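Local structure of AGR_C_1268p (Agrobacterium tumefaciens str. C58, 2GHS) at residues Trp64-Ile68 against Gly92-Ala96; Arg140-Gly145 against Glu321-Arg325; Val236-Glu240 against Val316-Phe320. The protein probably hydrolyses sugar lactones such as gluconolactone with the help of one bound divalent metal ion. One frame throughout, in Å; residues are numbered along the deposited sequence. Where two conformers were deposited one is given.

Contact 1: Trp64-Ile68 against Gly92-Ala96; sequences WWFNI and GSALA
The carbonyl O of G92 takes a hydrogen bond of 2.8 Å from water 1, whose other bond, to I68 O, is weak and long. Two side chains pack against the same oxygen: F66 CD2 lies 3.3 Å from G92 O, and I68 CG1 lies 3.7 Å from it. One face of the F66 ring lies against the G92-S93 peptide. G92 C stands 3.5 Å above its plane, toward the rim, and S93 N is over the centre of the same face. F66 CG is anti to the carbonyl carbon (chi1 -62°), which carries the ring across to strand 92-99 of the next blade. G92 has no side chain, so the ring can come this close. CE1 of F66 reaches 3.3 Å from A94 N, and L95 N is at the ring edge. This is packing between adjacent blades of the beta-propeller. Strand 62-67 is the second strand of its sheet; strand 92-99 is an outermost strand of the next sheet and starts it. Segments 64-67 and 92-96 run nearly antiparallel (167°), their axes 6.6 Å apart at closest. Farther along, L95 CB touches F66 CE1 at 3.8 Å. L95 was modelled in two conformers; in one, CD2 packs on W64 CB. A classic beta bulge at S93-A94, opposite A106 of strand 102-107, interrupts the strand. S93 OG hydrogen-bonds S136 OG and N137 O.

Contact 2: Arg140-Gly145 against Glu321-Arg325; sequences RMHPSG and EPLYR
M141 and P322 pack together where the C-terminal tail crosses the end of strand 134-141, in one blade of the beta-propeller. That strand runs into a type I beta turn, H142 to G145, and residues 321-325 run beside the strand end and the turn. M141 CB meets P322 CD at 3.9 Å, and the P322 ring continues onto P143 CA. M141 is a selenomethionine. Its chain folds back at chi2 and chi3, which brings CE to 3.5 Å from L323 O. SE sits at the edge of the Y324 ring, 76° off the ring normal, a Met-aromatic contact. On the turn, R325 N donates to G145 O at 3.2 Å. Water 4 links the same G145 O to R325 O. G145 CA also makes a CA-H...O contact of 3.4 Å with L323 O. At the other end, R140 NH1 forms a salt bridge of 3.2 Å with E321 OE2; its hydrogen bond is weak, being bent, and the two planar groups are turned 61° apart. E321 OE1 accepts from two waters, which tie it to M141 O and M141 N. Residues farther out hold these groups. R140 NE bonds to I184 O, and Y324 OH to H124 and G169. H142 NE2 donates to G190 O, and its ring meets F186 edge to face. The turn is closed by G145 N to H142 O at 2.9 Å. S144 OG hydrogen-bonds H142 ND1 at 2.9 Å, and S144 N donates to the same ND1 at 3.0 Å, tilted from the imidazole plane.

Contact 3: Val236-Glu240 against Val316-Phe320; sequences VCDAE and VKGRF
A mainly polar, backbone-led contact joins A239 and K317, between the turn after strand 231-237 and the tail after strand 309-311. A239 N donates to K317 O at 2.9 Å. The same oxygen touches D238 CB at 3.3 Å and accepts from water 6 at 3.2 Å; water 6 also takes a weak bond from E240 N. Water 5 donates to D238 OD2 and accepts from K317 N, so it too bridges the two segments. Strand 231-237 is an edge strand of its propeller blade. The tail lies between this strand and the blade of strands 273-279 and 285-290; V316 and G318 make backbone hydrogen bonds to S284 and A283. R319 CG sits between the backbone N and the carbonyl carbon (chi1 44°), and the chain bends at chi3 to bring the guanidinium over C237 and D238. NH2 donates to D238 O at 3.1 Å, from 49° out of the carbonyl plane. C237 O stands over the centre of the guanidinium face, 3.1 Å above it; its approach to NH2 has a poor angle and is not a hydrogen bond. C237 SG packs 3.6 Å from R319 NH2. R319 NH1 hydrogen-bonds F186 O, which helps set the guanidinium's orientation. D238 is held by H242 N at OD1 and by W244 NE1 at OD2; a weak bond from E240 N also reaches OD1.

In the fold
Contacts 3 and 2 lie on one continuous tail, 316-325, which meets first 236-240 and then 140-145. Their centres are 14 Å apart and they touch, R140 CZ to V236 CG1 at 3.8 Å. Contact 3 is nested inside the chain loop that contact 2 closes. The A96 end of segment 92-96 touches contact 2, A96 CB lying 3.6 Å from M141 CG. Contacts 1 and 3 stay about 10 Å apart at their nearest atoms. Contact 1 is nearest the predicted site: the I68 side chain is about 4 Å from those of E52, a predicted divalent-metal ligand, and R135, a predicted substrate-binding residue. The R140 side chain is about 7 Å from that of E52. Contact 3 lies away from the site.

Contact 1: Trp64-Ile68 against Gly92-Ala96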
# COMPACT_ATOMS: atom_id res chain seq x y z
N TRP A 64 -11.09 -1.99 -0.91
CA TRP A 64 -10.90 -0.81 -1.72
C TRP A 64 -9.46 -0.82 -2.25
O TRP A 64 -8.53 -1.27 -1.56
CB TRP A 64 -11.11 0.43 -0.85
CG TRP A 64 -12.49 0.59 -0.29
CD1 TRP A 64 -12.94 0.10 0.89
CD2 TRP A 64 -13.55 1.36 -0.85
NE1 TRP A 64 -14.25 0.49 1.08
CE2 TRP A 64 -14.63 1.29 0.02
CE3 TRP A 64 -13.68 2.14 -2.01
CZ2 TRP A 64 -15.85 1.94 -0.24
CZ3 TRP A 64 -14.90 2.79 -2.26
CH2 TRP A 64 -15.95 2.67 -1.37
N TRP A 65 -9.26 -0.32 -3.47
CA TRP A 65 -7.90 -0.08 -3.98
C TRP A 65 -7.95 0.96 -5.08
O TRP A 65 -9.05 1.40 -5.48
CB TRP A 65 -7.22 -1.37 -4.47
CG TRP A 65 -7.86 -2.04 -5.63
CD1 TRP A 65 -7.59 -1.81 -6.96
CD2 TRP A 65 -8.83 -3.08 -5.58
NE1 TRP A 65 -8.36 -2.65 -7.72
CE2 TRP A 65 -9.12 -3.44 -6.90
CE3 TRP A 65 -9.49 -3.73 -4.53
CZ2 TRP A 65 -10.06 -4.41 -7.21
CZ3 TRP A 65 -10.41 -4.73 -4.84
CH2 TRP A 65 -10.69 -5.04 -6.18
N PHE A 66 -6.78 1.37 -5.57
CA PHE A 66 -6.73 2.34 -6.62
C PHE A 66 -6.14 1.79 -7.91
O PHE A 66 -5.35 0.86 -7.90
CB PHE A 66 -5.87 3.55 -6.19
CG PHE A 66 -6.41 4.29 -5.02
CD1 PHE A 66 -6.05 3.91 -3.72
CD2 PHE A 66 -7.22 5.38 -5.20
CE1 PHE A 66 -6.55 4.61 -2.61
CE2 PHE A 66 -7.74 6.07 -4.12
CZ PHE A 66 -7.41 5.68 -2.82
N ASN A 67 -6.55 2.41 -9.01
CA ASN A 67 -5.85 2.32 -10.31
C ASN A 67 -5.21 3.68 -10.52
O ASN A 67 -5.85 4.58 -11.01
CB ASN A 67 -6.81 1.95 -11.41
CG ASN A 67 -6.11 1.55 -12.70
OD1 ASN A 67 -4.90 1.44 -12.75
ND2 ASN A 67 -6.90 1.33 -13.75
N ILE A 68 -3.97 3.82 -10.05
CA ILE A 68 -3.43 5.16 -9.77
C ILE A 68 -3.47 6.06 -11.00
O ILE A 68 -4.05 7.15 -10.98
CB ILE A 68 -1.97 5.13 -9.21
CG1 ILE A 68 -1.91 4.50 -7.83
CG2 ILE A 68 -1.41 6.59 -9.14
CD1 ILE A 68 -0.50 4.49 -7.27
N GLY A 92 -5.50 9.22 -6.94
CA GLY A 92 -5.49 8.74 -5.56
C GLY A 92 -4.53 7.58 -5.43
O GLY A 92 -4.47 6.75 -6.33
N SER A 93 -3.84 7.48 -4.29
CA SER A 93 -2.99 6.33 -4.00
C SER A 93 -3.12 5.68 -2.64
O SER A 93 -2.56 4.59 -2.46
CB SER A 93 -1.54 6.69 -4.20
OG SER A 93 -1.16 7.66 -3.22
N ALA A 94 -3.83 6.32 -1.69
CA ALA A 94 -4.05 5.70 -0.36
C ALA A 94 -5.37 6.11 0.19
O ALA A 94 -5.84 7.20 -0.07
CB ALA A 94 -2.98 6.07 0.63
N LEU A 95 -5.97 5.20 0.96
CA LEU A 95 -7.29 5.41 1.53
C LEU A 95 -7.29 5.03 3.01
O LEU A 95 -6.79 3.97 3.37
CB LEU A 95 -8.33 4.53 0.80
CG LEU A 95 -9.82 4.69 1.08
CD1 LEU A 95 -10.37 5.95 0.43
CD2 LEU A 95 -10.62 3.48 0.59
N ALA A 96 -7.93 5.86 3.84
CA ALA A 96 -8.12 5.57 5.24
C ALA A 96 -9.56 5.80 5.59
O ALA A 96 -10.19 6.75 5.12
CB ALA A 96 -7.24 6.41 6.11
O HOH W 1 -6.35 6.85 -8.46

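Contact 2: Arg140-Gly145 against Glu321-Arg325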
# COMPACT_ATOMS: atom_id res chain seq x y z
N ARG A 140 0.22 4.34 4.67
CA ARG A 140 -0.45 3.43 5.61
C ARG A 140 -0.75 4.16 6.92
O ARG A 140 0.01 5.02 7.32
CB ARG A 140 0.39 2.17 5.86
CG ARG A 140 -0.46 1.03 6.51
CD ARG A 140 0.16 -0.32 6.47
NE ARG A 140 0.50 -0.70 5.10
CZ ARG A 140 -0.37 -1.11 4.21
NH1 ARG A 140 -1.64 -1.23 4.55
NH2 ARG A 140 0.01 -1.40 2.97
N MSE A 141 -1.84 3.76 7.57
CA MSE A 141 -2.26 4.29 8.85
C MSE A 141 -1.49 3.69 10.03
O MSE A 141 -1.35 2.47 10.15
CB MSE A 141 -3.76 4.04 9.06
CG MSE A 141 -4.67 4.85 8.17
SE MSE A 141 -4.44 6.75 8.52
CE MSE A 141 -4.55 6.70 10.44
N HIS A 142 -1.05 4.57 10.93
CA HIS A 142 -0.44 4.22 12.19
C HIS A 142 -1.59 4.12 13.22
O HIS A 142 -2.57 4.88 13.15
CB HIS A 142 0.60 5.29 12.57
CG HIS A 142 1.31 4.99 13.84
ND1 HIS A 142 0.81 5.33 15.06
CD2 HIS A 142 2.43 4.29 14.09
CE1 HIS A 142 1.59 4.88 16.02
NE2 HIS A 142 2.60 4.23 15.45
N PRO A 143 -1.48 3.21 14.21
CA PRO A 143 -2.56 3.08 15.19
C PRO A 143 -2.92 4.31 16.05
O PRO A 143 -4.01 4.36 16.63
CB PRO A 143 -2.14 1.88 16.04
CG PRO A 143 -0.85 1.55 15.68
CD PRO A 143 -0.48 2.16 14.36
N SER A 144 -2.04 5.30 16.11
CA SER A 144 -2.33 6.57 16.77
C SER A 144 -3.40 7.40 16.01
O SER A 144 -3.90 8.39 16.55
CB SER A 144 -1.06 7.40 16.85
OG SER A 144 -0.63 7.76 15.54
N GLY A 145 -3.69 7.04 14.76
CA GLY A 145 -4.62 7.81 13.96
C GLY A 145 -3.96 8.75 12.99
O GLY A 145 -4.65 9.53 12.32
N GLU A 321 -6.90 -2.13 9.49
CA GLU A 321 -6.19 -0.88 9.45
C GLU A 321 -6.81 0.12 10.42
O GLU A 321 -8.03 0.15 10.60
CB GLU A 321 -6.22 -0.33 8.00
CG GLU A 321 -5.44 -1.19 6.99
CD GLU A 321 -3.90 -1.28 7.24
OE1 GLU A 321 -3.29 -0.29 7.65
OE2 GLU A 321 -3.28 -2.35 7.05
N PRO A 322 -5.97 0.89 11.11
CA PRO A 322 -6.49 1.94 11.97
C PRO A 322 -7.27 3.00 11.23
O PRO A 322 -7.05 3.22 10.04
CB PRO A 322 -5.22 2.61 12.52
CG PRO A 322 -4.19 1.58 12.39
CD PRO A 322 -4.50 0.82 11.17
N LEU A 323 -8.10 3.72 12.00
CA LEU A 323 -8.87 4.85 11.48
C LEU A 323 -8.07 6.14 11.57
O LEU A 323 -7.34 6.37 12.56
CB LEU A 323 -10.17 5.04 12.26
CG LEU A 323 -11.22 3.96 12.30
CD1 LEU A 323 -12.55 4.57 12.76
CD2 LEU A 323 -11.37 3.33 11.00
N TYR A 324 -8.22 7.00 10.57
CA TYR A 324 -7.67 8.33 10.64
C TYR A 324 -8.52 9.22 11.54
O TYR A 324 -9.73 9.27 11.38
CB TYR A 324 -7.61 8.97 9.26
CG TYR A 324 -7.04 10.37 9.23
CD1 TYR A 324 -5.67 10.61 9.35
CD2 TYR A 324 -7.88 11.48 9.06
CE1 TYR A 324 -5.17 11.90 9.31
CE2 TYR A 324 -7.38 12.76 9.00
CZ TYR A 324 -6.02 12.99 9.13
OH TYR A 324 -5.49 14.23 9.04
N ARG A 325 -7.85 9.89 12.48
CA ARG A 325 -8.52 10.80 13.42
C ARG A 325 -8.48 12.25 12.95
O ARG A 325 -7.43 12.84 12.81
CB ARG A 325 -7.89 10.63 14.82
CG ARG A 325 -8.05 9.21 15.34
CD ARG A 325 -7.39 8.86 16.70
NE ARG A 325 -7.91 9.64 17.81
CZ ARG A 325 -8.94 9.27 18.58
NH1 ARG A 325 -9.57 8.11 18.41
NH2 ARG A 325 -9.32 10.06 19.56
O HOH W 2 -1.29 -0.13 9.71
O HOH W 3 -3.80 1.92 6.07
O HOH W 4 -4.93 12.14 12.96

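Contact 3: Val236-Glu240 against Val316-Phe320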
# COMPACT_ATOMS: atom_id res chain seq x y z
N VAL A 236 2.55 -5.13 4.37
CA VAL A 236 1.77 -5.18 5.62
C VAL A 236 2.60 -5.91 6.67
O VAL A 236 3.56 -6.58 6.38
CB VAL A 236 0.38 -5.80 5.46
CG1 VAL A 236 -0.51 -4.93 4.58
CG2 VAL A 236 0.47 -7.24 4.95
N CYS A 237 2.22 -5.72 7.92
CA CYS A 237 2.89 -6.30 9.05
C CYS A 237 1.81 -7.04 9.87
O CYS A 237 0.77 -6.46 10.25
CB CYS A 237 3.60 -5.21 9.84
SG CYS A 237 4.58 -5.79 11.21
N ASP A 238 2.00 -8.36 10.06
CA ASP A 238 0.97 -9.16 10.71
C ASP A 238 1.00 -9.06 12.26
O ASP A 238 1.76 -8.30 12.84
CB ASP A 238 0.97 -10.61 10.19
CG ASP A 238 2.16 -11.42 10.65
OD1 ASP A 238 2.83 -11.04 11.64
OD2 ASP A 238 2.45 -12.50 10.02
N ALA A 239 0.13 -9.82 12.91
CA ALA A 239 -0.08 -9.67 14.34
C ALA A 239 1.14 -10.15 15.12
O ALA A 239 1.29 -9.78 16.28
CB ALA A 239 -1.30 -10.45 14.79
N GLU A 240 1.96 -11.00 14.49
CA GLU A 240 3.21 -11.47 15.08
C GLU A 240 4.40 -10.56 14.78
O GLU A 240 5.48 -10.78 15.33
CB GLU A 240 3.57 -12.83 14.52
CG GLU A 240 2.85 -13.93 15.12
CD GLU A 240 3.48 -15.27 14.70
OE1 GLU A 240 4.59 -15.30 14.02
OE2 GLU A 240 2.85 -16.27 15.07
N VAL A 316 -3.46 -15.90 6.92
CA VAL A 316 -2.62 -14.95 7.62
C VAL A 316 -3.28 -14.53 8.93
O VAL A 316 -4.49 -14.69 9.11
CB VAL A 316 -2.30 -13.75 6.74
CG1 VAL A 316 -1.51 -14.17 5.53
CG2 VAL A 316 -3.60 -13.06 6.30
N LYS A 317 -2.49 -14.05 9.89
CA LYS A 317 -3.05 -13.56 11.12
C LYS A 317 -2.84 -12.05 11.05
O LYS A 317 -1.85 -11.54 11.56
CB LYS A 317 -2.35 -14.16 12.35
CG LYS A 317 -2.31 -15.67 12.46
CD LYS A 317 -3.63 -16.25 12.87
CE LYS A 317 -3.52 -17.76 13.25
NZ LYS A 317 -4.78 -18.49 12.94
N GLY A 318 -3.77 -11.34 10.43
CA GLY A 318 -3.63 -9.91 10.24
C GLY A 318 -4.32 -9.04 11.26
O GLY A 318 -4.71 -9.48 12.35
N ARG A 319 -4.40 -7.75 10.92
CA ARG A 319 -5.10 -6.76 11.72
C ARG A 319 -5.71 -5.74 10.80
O ARG A 319 -5.14 -5.39 9.76
CB ARG A 319 -4.18 -6.03 12.68
CG ARG A 319 -2.87 -5.61 12.11
CD ARG A 319 -2.08 -4.67 13.09
NE ARG A 319 -0.72 -5.17 13.25
CZ ARG A 319 0.40 -4.57 12.83
NH1 ARG A 319 0.38 -3.38 12.24
NH2 ARG A 319 1.57 -5.19 13.03
N PHE A 320 -6.90 -5.28 11.16
CA PHE A 320 -7.54 -4.27 10.37
C PHE A 320 -6.84 -2.93 10.55
O PHE A 320 -6.22 -2.66 11.57
CB PHE A 320 -9.00 -4.12 10.75
CG PHE A 320 -9.83 -5.40 10.54
CD1 PHE A 320 -9.90 -5.99 9.29
CD2 PHE A 320 -10.53 -5.97 11.57
CE1 PHE A 320 -10.65 -7.13 9.08
CE2 PHE A 320 -11.31 -7.10 11.36
CZ PHE A 320 -11.36 -7.67 10.09
O HOH W 5 0.43 -14.44 9.61
O HOH W 6 0.37 -13.18 13.16